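Side-chain contact in sensor protein (Bacteroides thetaiotaomicron, PDB 2X7X), which binds beta-D-fructofuranose through its periplasmic domain and, as a hybrid two-component sensor, probably relays the signal by histidine phosphorylation: residues Gln13-Ser18 and Val93-Leu98. Sequence-based numbering, arbitrary orientation.
Sequences QCSDDS and VDRKIL. With FRU (beta-D-fructofuranose), chain E.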
loop_
_atom_site.group_PDB
_atom_site.type_symbol
_atom_site.label_atom_id
_atom_site.label_comp_id
_atom_site.label_asym_id
_atom_site.label_seq_id
_atom_site.Cartn_x
_atom_site.Cartn_y
_atom_site.Cartn_z
ATOM N N GLN A 13 3.086 -26.879 -8.421
ATOM C CA GLN A 13 2.763 -26.121 -7.222
ATOM C C GLN A 13 2.384 -27.096 -6.117
ATOM O O GLN A 13 1.584 -28.000 -6.342
ATOM C CB GLN A 13 1.608 -25.172 -7.549
ATOM C CG GLN A 13 1.419 -24.007 -6.627
ATOM C CD GLN A 13 2.456 -22.924 -6.801
ATOM O OE1 GLN A 13 3.521 -22.977 -6.189
ATOM N NE2 GLN A 13 2.136 -21.909 -7.600
ATOM N N CYS A 14 2.960 -26.910 -4.931
ATOM C CA CYS A 14 2.789 -27.859 -3.829
ATOM C C CYS A 14 1.370 -27.909 -3.264
ATOM O O CYS A 14 0.943 -28.917 -2.694
ATOM C CB CYS A 14 3.799 -27.576 -2.709
ATOM S SG CYS A 14 3.766 -25.880 -2.040
ATOM N N SER A 15 0.632 -26.823 -3.427
ATOM C CA SER A 15 -0.725 -26.778 -2.910
ATOM C C SER A 15 -1.550 -25.715 -3.598
ATOM O O SER A 15 -1.065 -25.049 -4.516
ATOM C CB SER A 15 -0.726 -26.565 -1.384
ATOM O OG SER A 15 0.211 -25.591 -0.986
ATOM N N ASP A 16 -2.797 -25.570 -3.142
ATOM C CA ASP A 16 -3.747 -24.615 -3.725
ATOM C C ASP A 16 -4.561 -23.872 -2.664
ATOM O O ASP A 16 -5.265 -24.492 -1.875
ATOM C CB ASP A 16 -4.693 -25.325 -4.683
ATOM C CG ASP A 16 -5.750 -24.402 -5.219
ATOM O OD1 ASP A 16 -5.380 -23.445 -5.956
ATOM O OD2 ASP A 16 -6.939 -24.616 -4.870
ATOM N N ASP A 17 -4.464 -22.544 -2.677
ATOM C CA ASP A 17 -5.081 -21.648 -1.682
ATOM C C ASP A 17 -4.966 -20.203 -2.184
ATOM O O ASP A 17 -4.438 -19.969 -3.270
ATOM C CB ASP A 17 -4.374 -21.784 -0.325
ATOM C CG ASP A 17 -2.841 -21.783 -0.454
ATOM O OD1 ASP A 17 -2.224 -22.762 0.023
ATOM O OD2 ASP A 17 -2.258 -20.834 -1.043
ATOM N N SER A 18 -5.414 -19.234 -1.385
ATOM C CA SER A 18 -5.421 -17.830 -1.822
ATOM C C SER A 18 -4.024 -17.231 -2.045
ATOM O O SER A 18 -3.875 -16.267 -2.807
ATOM C CB SER A 18 -6.246 -16.953 -0.874
ATOM O OG SER A 18 -5.667 -16.929 0.411
ATOM N N VAL A 93 10.888 -21.918 -6.521
ATOM C CA VAL A 93 10.223 -20.800 -5.860
ATOM C C VAL A 93 9.841 -21.149 -4.425
ATOM O O VAL A 93 9.319 -22.247 -4.167
ATOM C CB VAL A 93 8.938 -20.352 -6.607
ATOM C CG1 VAL A 93 8.396 -19.091 -5.972
ATOM C CG2 VAL A 93 9.240 -20.063 -8.042
ATOM N N ASP A 94 10.087 -20.206 -3.510
ATOM C CA ASP A 94 9.513 -20.246 -2.153
ATOM C C ASP A 94 10.042 -21.420 -1.307
ATOM O O ASP A 94 10.764 -21.199 -0.341
ATOM C CB ASP A 94 7.961 -20.146 -2.224
ATOM C CG ASP A 94 7.249 -20.927 -1.137
ATOM O OD1 ASP A 94 7.515 -20.703 0.062
ATOM O OD2 ASP A 94 6.385 -21.761 -1.473
ATOM N N ARG A 95 9.704 -22.653 -1.661
ATOM C CA ARG A 95 10.266 -23.809 -0.974
ATOM C C ARG A 95 11.489 -24.325 -1.715
ATOM O O ARG A 95 11.612 -24.118 -2.917
ATOM C CB ARG A 95 9.230 -24.901 -0.833
ATOM C CG ARG A 95 7.971 -24.389 -0.238
ATOM C CD ARG A 95 7.123 -25.484 0.339
ATOM N NE ARG A 95 5.877 -24.905 0.831
ATOM C CZ ARG A 95 4.822 -25.604 1.218
ATOM N NH1 ARG A 95 4.821 -26.937 1.185
ATOM N NH2 ARG A 95 3.757 -24.953 1.630
ATOM N N LYS A 96 12.396 -24.972 -0.986
ATOM C CA LYS A 96 13.687 -25.416 -1.532
ATOM C C LYS A 96 13.803 -26.949 -1.548
ATOM O O LYS A 96 12.972 -27.660 -0.975
ATOM C CB LYS A 96 14.851 -24.896 -0.671
ATOM C CG LYS A 96 15.118 -23.399 -0.626
ATOM C CD LYS A 96 15.982 -23.145 0.613
ATOM C CE LYS A 96 16.379 -21.706 0.798
ATOM N NZ LYS A 96 16.958 -21.482 2.168
ATOM N N ILE A 97 14.867 -27.437 -2.185
ATOM C CA ILE A 97 15.261 -28.843 -2.105
ATOM C C ILE A 97 16.601 -28.939 -1.382
ATOM O O ILE A 97 17.088 -27.945 -0.831
ATOM C CB ILE A 97 15.323 -29.523 -3.494
ATOM C CG1 ILE A 97 16.279 -28.783 -4.430
ATOM C CG2 ILE A 97 13.930 -29.627 -4.101
ATOM C CD1 ILE A 97 16.616 -29.540 -5.699
ATOM N N LEU A 98 17.202 -30.127 -1.385
ATOM C CA LEU A 98 18.405 -30.370 -0.599
ATOM C C LEU A 98 19.685 -30.538 -1.417
ATOM O O LEU A 98 20.663 -31.100 -0.935
ATOM C CB LEU A 98 18.188 -31.563 0.340
ATOM C CG LEU A 98 17.028 -31.401 1.329
ATOM C CD1 LEU A 98 16.905 -32.622 2.215
ATOM C CD2 LEU A 98 17.163 -30.107 2.163
HETATM C C1 FRU E . 0.902 -21.131 0.595
HETATM C C2 FRU E . 1.596 -21.327 1.931
HETATM C C3 FRU E . 1.733 -20.019 2.706
HETATM C C4 FRU E . 3.107 -20.161 3.331
HETATM C C5 FRU E . 3.873 -20.836 2.201
HETATM C C6 FRU E . 5.120 -21.608 2.629
HETATM O O1 FRU E . 0.482 -22.393 0.083
HETATM O O2 FRU E . 0.884 -22.325 2.670
HETATM O O3 FRU E . 0.677 -19.816 3.656
HETATM O O4 FRU E . 3.670 -18.907 3.730
HETATM O O5 FRU E . 2.924 -21.773 1.685
HETATM O O6 FRU E . 5.813 -22.086 1.458
#
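The thiol of Cys-14 lies over one face of the Arg-95 guanidinium, SG 3.4 Å from CZ and above the centre of the planar group, a van der Waals contact without a hydrogen bond. Cys-14 CB comes no closer than 4.1 Å, to Arg-95 NH1. Ser-15 OG, approaching obliquely, stays 4.5 Å from Arg-95 NH2, so the two loops touch chiefly through sulfur on guanidinium.

Hydrogen bonding between them runs through the fructose. Arg-95 grips the O5/O6 end of the sugar with two donors: NE gives a nearly straight bond to O6 (2.9 Å, 165°), and NH2 a longer one to the ring oxygen O5 (3.3 Å), which lies in the guanidinium plane. With CG anti to the carbonyl carbon (chi1 -51°), the extended chain from CG to NE spans from its own loop to the sugar, which brings NE and NH2 to O6 and O5. Asp-94 OD1 accepts a hydrogen bond from the same O6 at 2.6 Å. At the other end of the ligand, O1 donates to Asp-17 OD1 (2.7 Å) and receives a weak bond from Ser-15 OG.

Further bonds position these groups: Asp-94 OD2 forms a salt bridge with Arg-20, itself a ligand of the fructose, and is hydrogen-bonded to Ser-69 OG; Arg-95 NH1 bonds to Asn-71 O, and Asp-17 OD2 caps the backbone N of Arg-20. A leucine in place of Arg-95 would probably leave O5 and O6 without these donors and the Cys-14 sulfur without its flat partner.

The two loops form part of the cleft wall in this periplasmic-binding-protein fold. Both follow parallel strands of one sheet, 8-13 and 90-93, with strand 65-68 between them; Asp-17 N-caps helix 18-31, and Pro-142 of helix 141-155 packs on Asp-94 and Arg-95.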